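Local coordinates for beta-galactosidase/beta-glucuronidase (Faecalibacterium prausnitzii L2-6, PDB 6MVF), which hydrolyses beta-glucuronides as a flavin mononucleotide-binding member of glycosyl hydrolase family 2 in the human gut microbiome, at residues A[86-91]-A[170-175]; A[396-401]-A[430-435]; A[579-584]-A[638-643]. All coordinates share one frame; numbering follows the deposited sequence.

Interaction 1 of 3, residues A[86-91]-A[170-175]. With FMN (flavin mononucleotide), chain G.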
ATOM      1  N   GLY A  86     -20.418 -23.356  21.922  1.00 27.34           N
ATOM      2  CA  GLY A  86     -21.671 -22.777  21.514  1.00 32.42           C
ATOM      3  C   GLY A  86     -21.625 -21.998  20.228  1.00 34.17           C
ATOM      4  O   GLY A  86     -22.621 -21.344  19.893  1.00 32.78           O
ATOM      5  N   GLY A  87     -20.505 -22.052  19.504  1.00 27.54           N
ATOM      6  CA  GLY A  87     -20.354 -21.273  18.298  1.00 25.81           C
ATOM      7  C   GLY A  87     -21.404 -21.597  17.256  1.00 30.20           C
ATOM      8  O   GLY A  87     -22.032 -22.657  17.254  1.00 38.76           O
ATOM      9  N   ARG A  88     -21.602 -20.640  16.360  1.00 31.05           N
ATOM     10  CA  ARG A  88     -22.605 -20.740  15.316  1.00 32.98           C
ATOM     11  C   ARG A  88     -21.975 -20.363  13.984  1.00 35.89           C
ATOM     12  O   ARG A  88     -21.011 -19.592  13.925  1.00 34.86           O
ATOM     13  CB  ARG A  88     -23.811 -19.848  15.635  1.00 32.84           C
ATOM     14  CG  ARG A  88     -24.300 -20.057  17.062  1.00 33.53           C
ATOM     15  CD  ARG A  88     -25.787 -19.856  17.221  1.00 39.10           C
ATOM     16  NE  ARG A  88     -26.579 -20.742  16.369  1.00 40.56           N
ATOM     17  CZ  ARG A  88     -26.736 -22.042  16.587  1.00 34.69           C
ATOM     18  NH1 ARG A  88     -26.137 -22.619  17.616  1.00 34.49           N
ATOM     19  NH2 ARG A  88     -27.493 -22.760  15.776  1.00 27.85           N
ATOM     20  N   VAL A  89     -22.507 -20.955  12.917  1.00 36.01           N
ATOM     21  CA  VAL A  89     -21.996 -20.765  11.569  1.00 33.57           C
ATOM     22  C   VAL A  89     -23.146 -20.322  10.684  1.00 35.92           C
ATOM     23  O   VAL A  89     -24.227 -20.920  10.719  1.00 39.72           O
ATOM     24  CB  VAL A  89     -21.355 -22.048  11.015  1.00 39.73           C
ATOM     25  CG1 VAL A  89     -20.763 -21.789   9.618  1.00 24.20           C
ATOM     26  CG2 VAL A  89     -20.315 -22.590  12.017  1.00 31.65           C
ATOM     27  N   TYR A  90     -22.919 -19.271   9.906  1.00 35.09           N
ATOM     28  CA  TYR A  90     -23.919 -18.726   9.004  1.00 35.33           C
ATOM     29  C   TYR A  90     -23.308 -18.604   7.617  1.00 32.48           C
ATOM     30  O   TYR A  90     -22.138 -18.238   7.483  1.00 34.69           O
ATOM     31  CB  TYR A  90     -24.409 -17.347   9.481  1.00 32.68           C
ATOM     32  CG  TYR A  90     -25.469 -17.357  10.568  1.00 33.17           C
ATOM     33  CD1 TYR A  90     -25.139 -17.571  11.912  1.00 31.91           C
ATOM     34  CD2 TYR A  90     -26.799 -17.106  10.256  1.00 30.62           C
ATOM     35  CE1 TYR A  90     -26.132 -17.565  12.907  1.00 33.46           C
ATOM     36  CE2 TYR A  90     -27.787 -17.083  11.241  1.00 33.28           C
ATOM     37  CZ  TYR A  90     -27.459 -17.313  12.554  1.00 35.00           C
ATOM     38  OH  TYR A  90     -28.469 -17.294  13.497  1.00 33.75           O
ATOM     39  N   VAL A  91     -24.088 -18.916   6.587  1.00 32.81           N
ATOM     40  CA  VAL A  91     -23.709 -18.577   5.217  1.00 35.24           C
ATOM     41  C   VAL A  91     -24.483 -17.330   4.826  1.00 31.65           C
ATOM     42  O   VAL A  91     -25.675 -17.205   5.127  1.00 33.04           O
ATOM     43  CB  VAL A  91     -23.944 -19.731   4.217  1.00 26.83           C
ATOM     44  CG1 VAL A  91     -25.372 -20.197   4.233  1.00 33.60           C
ATOM     45  CG2 VAL A  91     -23.586 -19.284   2.835  1.00 26.48           C
ATOM     46  N   ASN A 170     -22.558 -17.903  20.638  1.00 36.08           N
ATOM     47  CA  ASN A 170     -23.976 -18.228  20.772  1.00 36.30           C
ATOM     48  C   ASN A 170     -24.817 -16.972  20.985  1.00 28.32           C
ATOM     49  O   ASN A 170     -25.894 -16.834  20.403  1.00 28.01           O
ATOM     50  CB  ASN A 170     -24.179 -19.231  21.911  1.00 28.66           C
ATOM     51  CG  ASN A 170     -25.620 -19.676  22.038  1.00 33.06           C
ATOM     52  OD1 ASN A 170     -26.175 -20.282  21.118  1.00 40.64           O
ATOM     53  ND2 ASN A 170     -26.241 -19.367  23.171  1.00 25.02           N
ATOM     54  N   ALA A 171     -24.354 -16.056  21.824  1.00 30.14           N
ATOM     55  CA  ALA A 171     -24.967 -14.742  21.949  1.00 31.69           C
ATOM     56  C   ALA A 171     -24.265 -13.799  20.974  1.00 33.57           C
ATOM     57  O   ALA A 171     -23.038 -13.657  21.017  1.00 30.19           O
ATOM     58  CB  ALA A 171     -24.874 -14.225  23.384  1.00 26.80           C
ATOM     59  N   HIS A 172     -25.045 -13.163  20.101  1.00 28.60           N
ATOM     60  CA  HIS A 172     -24.529 -12.387  18.983  1.00 31.48           C
ATOM     61  C   HIS A 172     -25.660 -11.525  18.441  1.00 31.80           C
ATOM     62  O   HIS A 172     -26.834 -11.874  18.566  1.00 32.68           O
ATOM     63  CB  HIS A 172     -23.973 -13.292  17.869  1.00 24.94           C
ATOM     64  CG  HIS A 172     -25.013 -14.137  17.192  1.00 28.44           C
ATOM     65  ND1 HIS A 172     -25.261 -15.446  17.548  1.00 31.29           N
ATOM     66  CD2 HIS A 172     -25.858 -13.863  16.168  1.00 29.26           C
ATOM     67  CE1 HIS A 172     -26.217 -15.940  16.779  1.00 31.22           C
ATOM     68  NE2 HIS A 172     -26.591 -15.000  15.927  1.00 25.61           N
ATOM     69  N   PHE A 173     -25.289 -10.413  17.808  1.00 30.59           N
ATOM     70  CA  PHE A 173     -26.268  -9.559  17.147  1.00 31.27           C
ATOM     71  C   PHE A 173     -26.960 -10.289  15.993  1.00 34.88           C
ATOM     72  O   PHE A 173     -26.334 -11.051  15.240  1.00 32.47           O
ATOM     73  CB  PHE A 173     -25.605  -8.278  16.631  1.00 27.01           C
ATOM     74  CG  PHE A 173     -25.040  -7.392  17.710  1.00 29.01           C
ATOM     75  CD1 PHE A 173     -25.888  -6.632  18.520  1.00 27.54           C
ATOM     76  CD2 PHE A 173     -23.655  -7.275  17.881  1.00 31.78           C
ATOM     77  CE1 PHE A 173     -25.381  -5.812  19.502  1.00 27.05           C
ATOM     78  CE2 PHE A 173     -23.130  -6.439  18.853  1.00 29.07           C
ATOM     79  CZ  PHE A 173     -23.993  -5.707  19.671  1.00 31.16           C
ATOM     80  N   ASP A 174     -28.254  -9.985  15.825  1.00 37.09           N
ATOM     81  CA  ASP A 174     -29.161 -10.750  14.972  1.00 34.84           C
ATOM     82  C   ASP A 174     -28.678 -10.793  13.531  1.00 36.20           C
ATOM     83  O   ASP A 174     -28.456  -9.751  12.905  1.00 31.14           O
ATOM     84  CB  ASP A 174     -30.566 -10.138  15.049  1.00 39.37           C
ATOM     85  CG  ASP A 174     -31.670 -11.083  14.545  1.00 42.23           C
ATOM     86  OD1 ASP A 174     -31.360 -12.139  13.958  1.00 49.22           O
ATOM     87  OD2 ASP A 174     -32.865 -10.771  14.747  1.00 50.69           O
ATOM     88  N   LEU A 175     -28.547 -12.017  13.009  1.00 35.94           N
ATOM     89  CA  LEU A 175     -28.155 -12.293  11.635  1.00 34.15           C
ATOM     90  C   LEU A 175     -29.309 -12.843  10.811  1.00 39.63           C
ATOM     91  O   LEU A 175     -29.150 -13.072   9.599  1.00 35.32           O
ATOM     92  CB  LEU A 175     -26.993 -13.296  11.622  1.00 29.47           C
ATOM     93  CG  LEU A 175     -25.635 -12.759  12.077  1.00 37.11           C
ATOM     94  CD1 LEU A 175     -24.770 -13.813  12.788  1.00 29.70           C
ATOM     95  CD2 LEU A 175     -24.930 -12.226  10.857  1.00 32.40           C
TER
HETATM   96  N1  FMN G 801     -36.112  -7.290  14.469  1.00 47.93           N
HETATM   97  C2  FMN G 801     -35.186  -8.224  14.698  1.00 55.69           C
HETATM   98  O2  FMN G 801     -35.424  -9.202  15.409  1.00 51.89           O
HETATM   99  N3  FMN G 801     -33.981  -8.177  14.174  1.00 54.37           N
HETATM  100  C4  FMN G 801     -33.582  -7.211  13.406  1.00 46.26           C
HETATM  101  O4  FMN G 801     -32.462  -7.175  12.923  1.00 47.31           O
HETATM  102  C4A FMN G 801     -34.512  -6.170  13.132  1.00 44.32           C
HETATM  103  N5  FMN G 801     -34.120  -5.206  12.348  1.00 50.25           N
HETATM  104  C5A FMN G 801     -34.928  -4.210  12.049  1.00 56.99           C
HETATM  105  C6  FMN G 801     -34.478  -3.209  11.228  1.00 50.97           C
HETATM  106  C7  FMN G 801     -35.286  -2.175  10.914  1.00 52.24           C
HETATM  107  C7M FMN G 801     -34.793  -1.102  10.024  1.00 47.16           C
HETATM  108  C8  FMN G 801     -36.646  -2.144  11.436  1.00 58.17           C
HETATM  109  C8M FMN G 801     -37.550  -1.018  11.079  1.00 46.27           C
HETATM  110  C9  FMN G 801     -37.092  -3.151  12.263  1.00 58.86           C
HETATM  111  C9A FMN G 801     -36.277  -4.189  12.600  1.00 54.27           C
HETATM  112  N10 FMN G 801     -36.733  -5.220  13.406  1.00 55.32           N
HETATM  113  C10 FMN G 801     -35.840  -6.248  13.704  1.00 48.11           C
HETATM  114  C1' FMN G 801     -38.084  -5.088  13.935  1.00 62.26           C
HETATM  115  C2' FMN G 801     -39.203  -6.036  13.576  1.00 64.55           C
HETATM  116  O2' FMN G 801     -39.714  -5.443  12.409  1.00 70.41           O
HETATM  117  C3' FMN G 801     -40.340  -6.021  14.573  1.00 69.11           C
HETATM  118  O3' FMN G 801     -39.884  -5.490  15.799  1.00 76.11           O
HETATM  119  C4' FMN G 801     -40.894  -7.384  14.918  1.00 75.22           C
HETATM  120  O4' FMN G 801     -39.773  -8.240  15.075  1.00 78.98           O
HETATM  121  C5' FMN G 801     -41.895  -7.939  13.903  1.00 82.10           C
HETATM  122  O5' FMN G 801     -41.270  -8.819  12.986  1.00 85.62           O
HETATM  123  P   FMN G 801     -41.927  -9.290  11.623  1.00107.55           P
HETATM  124  O1P FMN G 801     -41.360 -10.644  11.466  1.00 84.07           O
HETATM  125  O2P FMN G 801     -43.407  -9.220  11.860  1.00 94.00           O
HETATM  126  O3P FMN G 801     -41.536  -8.359  10.526  1.00 94.16           O
HETATM  127  O   HOH W   1     -25.128 -22.793  20.315  1.00 29.93           O
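Y90 and R88, on strand 88-93 of the family 2 sugar-binding beta-sandwich, meet L175, H172 and N170 where the chain leaves strand 163-168 and passes through the short strand 172-173, which pairs with strand 195-204 in a different sheet. The contact thus joins the sandwich to the start of the next sheet. No direct hydrogen bond joins the two segments. The apolar part is a CH-pi contact: L175 CB lies over one face of the Y90 ring, 4.1 Å from its centroid and 17° off the normal, while L175 CD1 touches Y90 CD1 at 3.9 Å. With CG anti to its carbonyl carbon (chi1 -81°), Y90 reaches across to this leucine, and its hydroxyl is bonded to D176. The Y90 and H172 rings meet obliquely, and R88 CD touches the H172 ring edge at CE1; H172 ND1 bonds to P169 O. The polar contact is indirect. Water 1 donates to G86 O at 2.9 Å and to N170 OD1 at 2.8 Å, and weakly accepts from R88 NH1, whose guanidinium is held by a salt bridge to D122. Next to L175, D174 belongs to the flavin pocket: its OD2 accepts a hydrogen bond from FMN N3 at 2.9 Å, with an N-H...O angle of 154°.

Interaction 2 of 3, residues A[396-401]-A[430-435]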
ATOM      1  N   ILE A 396     -41.636   2.745  -4.944  1.00 27.52           N
ATOM      2  CA  ILE A 396     -42.444   1.538  -4.782  1.00 31.18           C
ATOM      3  C   ILE A 396     -42.805   0.841  -6.098  1.00 30.88           C
ATOM      4  O   ILE A 396     -43.170  -0.346  -6.064  1.00 31.42           O
ATOM      5  CB  ILE A 396     -43.721   1.813  -3.953  1.00 35.44           C
ATOM      6  CG1 ILE A 396     -44.655   2.792  -4.661  1.00 33.20           C
ATOM      7  CG2 ILE A 396     -43.379   2.299  -2.520  1.00 28.90           C
ATOM      8  CD1 ILE A 396     -46.034   2.829  -4.037  1.00 35.30           C
ATOM      9  N   SER A 397     -42.703   1.521  -7.245  1.00 25.86           N
ATOM     10  CA  SER A 397     -42.893   0.867  -8.545  1.00 29.13           C
ATOM     11  C   SER A 397     -42.366   1.758  -9.661  1.00 25.33           C
ATOM     12  O   SER A 397     -42.253   2.976  -9.510  1.00 28.43           O
ATOM     13  CB  SER A 397     -44.366   0.518  -8.821  1.00 32.95           C
ATOM     14  OG  SER A 397     -45.161   1.679  -9.002  1.00 29.32           O
ATOM     15  N   ASN A 398     -42.066   1.131 -10.796  1.00 32.68           N
ATOM     16  CA  ASN A 398     -41.687   1.835 -12.021  1.00 33.34           C
ATOM     17  C   ASN A 398     -42.628   1.414 -13.142  1.00 31.69           C
ATOM     18  O   ASN A 398     -42.696   0.228 -13.481  1.00 33.15           O
ATOM     19  CB  ASN A 398     -40.234   1.542 -12.422  1.00 31.10           C
ATOM     20  CG  ASN A 398     -39.844   2.224 -13.727  1.00 37.10           C
ATOM     21  OD1 ASN A 398     -39.719   3.454 -13.778  1.00 34.30           O
ATOM     22  ND2 ASN A 398     -39.646   1.433 -14.787  1.00 33.47           N
ATOM     23  N   GLU A 399     -43.364   2.377 -13.697  1.00 29.67           N
ATOM     24  CA  GLU A 399     -44.126   2.166 -14.933  1.00 37.07           C
ATOM     25  C   GLU A 399     -45.081   0.978 -14.825  1.00 34.11           C
ATOM     26  O   GLU A 399     -45.300   0.250 -15.795  1.00 29.92           O
ATOM     27  CB  GLU A 399     -43.184   1.987 -16.127  1.00 32.59           C
ATOM     28  CG  GLU A 399     -42.440   3.231 -16.514  1.00 26.99           C
ATOM     29  CD  GLU A 399     -41.648   3.046 -17.799  1.00 44.37           C
ATOM     30  OE1 GLU A 399     -41.511   1.880 -18.238  1.00 47.59           O
ATOM     31  OE2 GLU A 399     -41.162   4.057 -18.371  1.00 43.08           O
ATOM     32  N   ILE A 400     -45.669   0.790 -13.638  1.00 29.76           N
ATOM     33  CA  ILE A 400     -46.473  -0.397 -13.371  1.00 36.60           C
ATOM     34  C   ILE A 400     -47.755  -0.464 -14.225  1.00 38.84           C
ATOM     35  O   ILE A 400     -48.364  -1.538 -14.345  1.00 37.07           O
ATOM     36  CB  ILE A 400     -46.784  -0.478 -11.855  1.00 31.65           C
ATOM     37  CG1 ILE A 400     -47.103  -1.922 -11.457  1.00 35.40           C
ATOM     38  CG2 ILE A 400     -47.916   0.470 -11.463  1.00 29.17           C
ATOM     39  CD1 ILE A 400     -46.126  -2.958 -12.029  1.00 31.99           C
ATOM     40  N   LEU A 401     -48.165   0.640 -14.854  1.00 33.49           N
ATOM     41  CA  LEU A 401     -49.366   0.620 -15.691  1.00 35.68           C
ATOM     42  C   LEU A 401     -49.116   0.148 -17.112  1.00 40.21           C
ATOM     43  O   LEU A 401     -50.058   0.142 -17.907  1.00 43.51           O
ATOM     44  CB  LEU A 401     -50.013   2.002 -15.775  1.00 34.43           C
ATOM     45  CG  LEU A 401     -50.554   2.650 -14.510  1.00 31.21           C
ATOM     46  CD1 LEU A 401     -51.357   3.871 -14.891  1.00 33.79           C
ATOM     47  CD2 LEU A 401     -51.361   1.673 -13.708  1.00 29.80           C
ATOM     48  N   THR A 430     -41.805   7.526  -3.070  1.00 33.78           N
ATOM     49  CA  THR A 430     -41.889   8.063  -4.421  1.00 27.66           C
ATOM     50  C   THR A 430     -42.388   6.953  -5.330  1.00 28.13           C
ATOM     51  O   THR A 430     -42.515   5.798  -4.917  1.00 25.29           O
ATOM     52  CB  THR A 430     -40.530   8.619  -4.926  1.00 30.29           C
ATOM     53  OG1 THR A 430     -40.715   9.366  -6.139  1.00 25.76           O
ATOM     54  CG2 THR A 430     -39.514   7.491  -5.203  1.00 26.01           C
ATOM     55  N   ILE A 431     -42.648   7.321  -6.586  1.00 28.22           N
ATOM     56  CA  ILE A 431     -43.117   6.395  -7.608  1.00 30.88           C
ATOM     57  C   ILE A 431     -42.671   6.936  -8.960  1.00 28.32           C
ATOM     58  O   ILE A 431     -42.517   8.147  -9.140  1.00 30.70           O
ATOM     59  CB  ILE A 431     -44.662   6.203  -7.516  1.00 32.69           C
ATOM     60  CG1 ILE A 431     -45.150   5.161  -8.525  1.00 27.85           C
ATOM     61  CG2 ILE A 431     -45.426   7.556  -7.661  1.00 23.54           C
ATOM     62  CD1 ILE A 431     -46.471   4.585  -8.159  1.00 26.68           C
ATOM     63  N   ALA A 432     -42.453   6.044  -9.921  1.00 29.11           N
ATOM     64  CA  ALA A 432     -42.113   6.461 -11.282  1.00 32.36           C
ATOM     65  C   ALA A 432     -43.227   6.026 -12.230  1.00 31.74           C
ATOM     66  O   ALA A 432     -43.475   4.825 -12.400  1.00 29.27           O
ATOM     67  CB  ALA A 432     -40.760   5.895 -11.718  1.00 31.52           C
ATOM     68  N   HIS A 433     -43.908   7.002 -12.829  1.00 31.23           N
ATOM     69  CA  HIS A 433     -45.021   6.726 -13.737  1.00 32.37           C
ATOM     70  C   HIS A 433     -44.543   6.554 -15.180  1.00 33.51           C
ATOM     71  O   HIS A 433     -43.622   7.247 -15.637  1.00 29.14           O
ATOM     72  CB  HIS A 433     -46.049   7.857 -13.690  1.00 29.12           C
ATOM     73  CG  HIS A 433     -46.690   8.055 -12.354  1.00 31.74           C
ATOM     74  ND1 HIS A 433     -47.448   7.080 -11.741  1.00 28.68           N
ATOM     75  CD2 HIS A 433     -46.714   9.129 -11.526  1.00 29.48           C
ATOM     76  CE1 HIS A 433     -47.894   7.539 -10.583  1.00 34.18           C
ATOM     77  NE2 HIS A 433     -47.462   8.779 -10.430  1.00 30.23           N
ATOM     78  N   VAL A 434     -45.191   5.632 -15.904  1.00 30.50           N
ATOM     79  CA  VAL A 434     -45.006   5.573 -17.352  1.00 35.44           C
ATOM     80  C   VAL A 434     -45.589   6.834 -18.000  1.00 37.51           C
ATOM     81  O   VAL A 434     -46.453   7.522 -17.439  1.00 36.30           O
ATOM     82  CB  VAL A 434     -45.629   4.290 -17.937  1.00 36.21           C
ATOM     83  CG1 VAL A 434     -47.150   4.345 -17.900  1.00 36.89           C
ATOM     84  CG2 VAL A 434     -45.115   4.025 -19.367  1.00 35.94           C
ATOM     85  N   SER A 435     -45.087   7.146 -19.197  1.00 35.90           N
ATOM     86  CA  SER A 435     -45.366   8.440 -19.813  1.00 38.19           C
ATOM     87  C   SER A 435     -46.865   8.690 -19.976  1.00 40.97           C
ATOM     88  O   SER A 435     -47.345   9.809 -19.748  1.00 37.78           O
ATOM     89  CB  SER A 435     -44.666   8.525 -21.166  1.00 31.84           C
ATOM     90  OG  SER A 435     -44.709   9.841 -21.665  1.00 35.54           O
TER
HETATM   91  O   HOH W   2     -45.104   2.826 -11.644  1.00 27.03           O
HETATM   92  O   HOH W   3     -42.540   6.204 -20.148  1.00 34.47           O
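N398 and A432 are paired in the parallel sheet of the TIM barrel, with A432 N bonded to S397 O at 3.1 Å and E399 N to A432 O at 2.8 Å, nearly straight (177°). I396 N gives a longer bond to T430 O at 3.2 Å. This is the compact part, with N398 OD1 beside A432 CB and S397 OG beside I431 CD1; OG also bonds H413, and OD1 bonds N453 and R333. E399 belongs to it too, crossing V434 at about a right angle with its CG 3.6 Å from V434 CB, and its extended chain carries OE2 to N453. The other side is looser and hydrated. Water 2 sits beside the end of strand 396-398, bonded to S397 OG, I400 N and A432 O; water 3 bridges E399 OE2 and S435 N, and L401 CB comes no nearer than 4.3 Å to V434 CG1. With an alanine in place of E399, V434 would probably lose the cover of CG, and water 3 and N453 would be left without their carboxylate partner. Helix 407-423 joins the two strands as a beta-alpha-beta unit and packs H413 on I396 and I431, while W355 of strand 353-357 and S485 of strand 482-487, two other strands of the barrel, touch A432.

Interaction 3 of 3, residues A[579-584]-A[638-643]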
ATOM      1  N   PRO A 579     -13.931  24.792 -13.013  1.00 29.43           N
ATOM      2  CA  PRO A 579     -14.000  25.399 -14.351  1.00 26.58           C
ATOM      3  C   PRO A 579     -13.677  24.390 -15.444  1.00 27.60           C
ATOM      4  O   PRO A 579     -12.737  23.604 -15.327  1.00 31.18           O
ATOM      5  CB  PRO A 579     -12.959  26.523 -14.289  1.00 22.54           C
ATOM      6  CG  PRO A 579     -12.913  26.903 -12.853  1.00 18.51           C
ATOM      7  CD  PRO A 579     -13.208  25.639 -12.047  1.00 19.00           C
ATOM      8  N   MET A 580     -14.490  24.395 -16.503  1.00 25.52           N
ATOM      9  CA  MET A 580     -14.299  23.469 -17.609  1.00 24.45           C
ATOM     10  C   MET A 580     -14.732  24.142 -18.907  1.00 28.38           C
ATOM     11  O   MET A 580     -15.544  25.074 -18.915  1.00 27.91           O
ATOM     12  CB  MET A 580     -15.056  22.140 -17.378  1.00 23.30           C
ATOM     13  CG  MET A 580     -16.575  22.267 -17.103  1.00 26.12           C
ATOM     14  SD  MET A 580     -17.542  22.639 -18.596  1.00 31.85           S
ATOM     15  CE  MET A 580     -17.495  21.100 -19.520  1.00 26.66           C
ATOM     16  N   VAL A 581     -14.166  23.662 -20.007  1.00 31.48           N
ATOM     17  CA  VAL A 581     -14.545  24.113 -21.341  1.00 28.03           C
ATOM     18  C   VAL A 581     -14.342  22.942 -22.295  1.00 28.90           C
ATOM     19  O   VAL A 581     -13.284  22.303 -22.292  1.00 30.34           O
ATOM     20  CB  VAL A 581     -13.760  25.370 -21.778  1.00 27.84           C
ATOM     21  CG1 VAL A 581     -12.288  25.081 -21.937  1.00 25.44           C
ATOM     22  CG2 VAL A 581     -14.341  25.927 -23.071  1.00 32.30           C
ATOM     23  N   HIS A 582     -15.370  22.653 -23.100  1.00 28.17           N
ATOM     24  CA  HIS A 582     -15.428  21.437 -23.909  1.00 29.32           C
ATOM     25  C   HIS A 582     -15.956  21.756 -25.295  1.00 29.60           C
ATOM     26  O   HIS A 582     -17.061  22.301 -25.433  1.00 26.71           O
ATOM     27  CB  HIS A 582     -16.311  20.373 -23.262  1.00 29.20           C
ATOM     28  CG  HIS A 582     -16.348  19.085 -24.022  1.00 35.20           C
ATOM     29  ND1 HIS A 582     -17.311  18.806 -24.972  1.00 37.97           N
ATOM     30  CD2 HIS A 582     -15.541  18.001 -23.973  1.00 30.34           C
ATOM     31  CE1 HIS A 582     -17.097  17.603 -25.471  1.00 31.98           C
ATOM     32  NE2 HIS A 582     -16.032  17.091 -24.877  1.00 32.46           N
ATOM     33  N   ILE A 583     -15.167  21.411 -26.310  1.00 26.84           N
ATOM     34  CA  ILE A 583     -15.594  21.505 -27.699  1.00 26.08           C
ATOM     35  C   ILE A 583     -16.291  20.205 -28.086  1.00 32.10           C
ATOM     36  O   ILE A 583     -15.689  19.122 -28.047  1.00 28.53           O
ATOM     37  CB  ILE A 583     -14.418  21.802 -28.640  1.00 29.07           C
ATOM     38  CG1 ILE A 583     -13.704  23.098 -28.222  1.00 23.36           C
ATOM     39  CG2 ILE A 583     -14.950  21.927 -30.066  1.00 22.57           C
ATOM     40  CD1 ILE A 583     -12.347  23.290 -28.852  1.00 22.49           C
ATOM     41  N   ALA A 584     -17.568  20.318 -28.448  1.00 28.62           N
ATOM     42  CA  ALA A 584     -18.380  19.191 -28.867  1.00 27.08           C
ATOM     43  C   ALA A 584     -18.020  18.760 -30.288  1.00 36.47           C
ATOM     44  O   ALA A 584     -17.444  19.522 -31.074  1.00 36.21           O
ATOM     45  CB  ALA A 584     -19.860  19.554 -28.796  1.00 24.79           C
ATOM     46  N   LEU A 638      -8.845  23.399 -33.573  1.00 30.34           N
ATOM     47  CA  LEU A 638      -9.871  24.200 -32.917  1.00 27.39           C
ATOM     48  C   LEU A 638      -9.502  24.323 -31.445  1.00 29.38           C
ATOM     49  O   LEU A 638      -9.364  23.313 -30.741  1.00 21.89           O
ATOM     50  CB  LEU A 638     -11.266  23.598 -33.090  1.00 31.32           C
ATOM     51  CG  LEU A 638     -12.011  23.771 -34.431  1.00 27.26           C
ATOM     52  CD1 LEU A 638     -12.243  25.224 -34.739  1.00 28.77           C
ATOM     53  CD2 LEU A 638     -11.250  23.126 -35.561  1.00 29.45           C
ATOM     54  N   MET A 639      -9.299  25.557 -30.995  1.00 28.68           N
ATOM     55  CA  MET A 639      -8.965  25.825 -29.608  1.00 28.42           C
ATOM     56  C   MET A 639      -9.986  26.785 -29.016  1.00 29.86           C
ATOM     57  O   MET A 639     -10.177  27.890 -29.534  1.00 30.03           O
ATOM     58  CB  MET A 639      -7.553  26.401 -29.473  1.00 29.04           C
ATOM     59  CG  MET A 639      -7.197  26.635 -28.015  1.00 31.93           C
ATOM     60  SD  MET A 639      -5.520  27.185 -27.788  1.00 41.98           S
ATOM     61  CE  MET A 639      -5.545  28.805 -28.546  1.00 32.67           C
ATOM     62  N   ALA A 640     -10.636  26.361 -27.937  1.00 29.14           N
ATOM     63  CA  ALA A 640     -11.585  27.195 -27.214  1.00 28.82           C
ATOM     64  C   ALA A 640     -10.942  27.638 -25.907  1.00 34.57           C
ATOM     65  O   ALA A 640     -10.459  26.804 -25.132  1.00 33.57           O
ATOM     66  CB  ALA A 640     -12.902  26.464 -26.966  1.00 22.97           C
ATOM     67  N   VAL A 641     -10.908  28.954 -25.690  1.00 30.81           N
ATOM     68  CA  VAL A 641     -10.307  29.579 -24.522  1.00 32.03           C
ATOM     69  C   VAL A 641     -11.439  30.155 -23.685  1.00 36.38           C
ATOM     70  O   VAL A 641     -12.086  31.133 -24.078  1.00 34.58           O
ATOM     71  CB  VAL A 641      -9.302  30.670 -24.910  1.00 31.28           C
ATOM     72  CG1 VAL A 641      -8.773  31.352 -23.667  1.00 29.19           C
ATOM     73  CG2 VAL A 641      -8.163  30.074 -25.716  1.00 32.95           C
ATOM     74  N   ALA A 642     -11.703  29.536 -22.543  1.00 37.79           N
ATOM     75  CA  ALA A 642     -12.630  30.126 -21.592  1.00 36.80           C
ATOM     76  C   ALA A 642     -11.810  31.044 -20.703  1.00 41.78           C
ATOM     77  O   ALA A 642     -11.044  31.861 -21.219  1.00 57.53           O
ATOM     78  CB  ALA A 642     -13.376  29.051 -20.807  1.00 37.09           C
ATOM     79  N   ASP A 643     -11.912  30.927 -19.385  1.00 43.93           N
ATOM     80  CA  ASP A 643     -11.145  31.867 -18.576  1.00 45.15           C
ATOM     81  C   ASP A 643      -9.791  31.261 -18.230  1.00 50.00           C
ATOM     82  O   ASP A 643      -8.777  31.611 -18.843  1.00 52.17           O
ATOM     83  CB  ASP A 643     -11.924  32.265 -17.326  1.00 51.26           C
ATOM     84  CG  ASP A 643     -11.181  33.277 -16.471  1.00 69.65           C
ATOM     85  OD1 ASP A 643     -11.506  33.408 -15.267  1.00 72.36           O
ATOM     86  OD2 ASP A 643     -10.256  33.932 -17.006  1.00 75.85           O
TER
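Strand 581-583 runs nearly antiparallel to strand 638-641, at 156°, with the axes approaching to 7.6 Å and no hydrogen bond between them. This is the face-to-face packing of a beta-sandwich: strand 581-583 is an outer strand of a three-stranded sheet with 596-602 and 624-629, and 638-641 belongs to the opposing five-stranded sheet. Alternate side chains of each strand meet in the middle: V581 and I583 meet A640 and A642, while L638 contributes CB and its end turns away toward L651. V581 sits opposite A642, where the two backbones come within 6.3 Å, V581 CA to A642 CA. V581 CB touches A642 CB at 3.8 Å, and its CG2 reaches A640 CB at 4.2 Å. Small alanines on the facing strand are consistent with so close an approach of the two strands. I583 covers more of the opposite strand. Its CG1 packs on A640 CB at 3.7 Å, and the chain continues extended from there (chi2 165°), which carries CD1 past the alanine methyl to the backbone of 638-640.

Neighbouring strands complete the core. V598 and V600 of strand 596-602 touch I583, as does I649 of strand 646-654. D647 also crosses the gap, taking a hydrogen bond from I583 N while its own backbone pairs with A640. On the outer face of its sheet H582 stacks on Y569 of helix 566-575; M639, pointing away from the core on the other sheet, packs on P241 of a second subunit. The contact is apolar packing well away from the flavin. At its end, the I583 CD1 methyl lies 3.5 Å from L638 O and 3.6 Å from A640 N.

Overall arrangement
From the N terminus the three contacts follow one another in series, none nested and none crossing. Interaction 1 closes a loop of 78 residues, without helix, that holds the second half of the sugar-binding sandwich, tying the sandwich to the short strand 172-173, which pairs with strand 195-204. Interaction 2 closes a shorter, largely helical loop of 28 residues between adjacent strands of the TIM barrel, its centre about 16 Å from the centre of the chain. Interaction 3 then closes a loop of 53 residues, mostly strand and without helix, binding the two sheets of the C-terminal sandwich. Interactions 1 and 3 lie on opposite sides of the chain's centre, their centres about 59 Å apart.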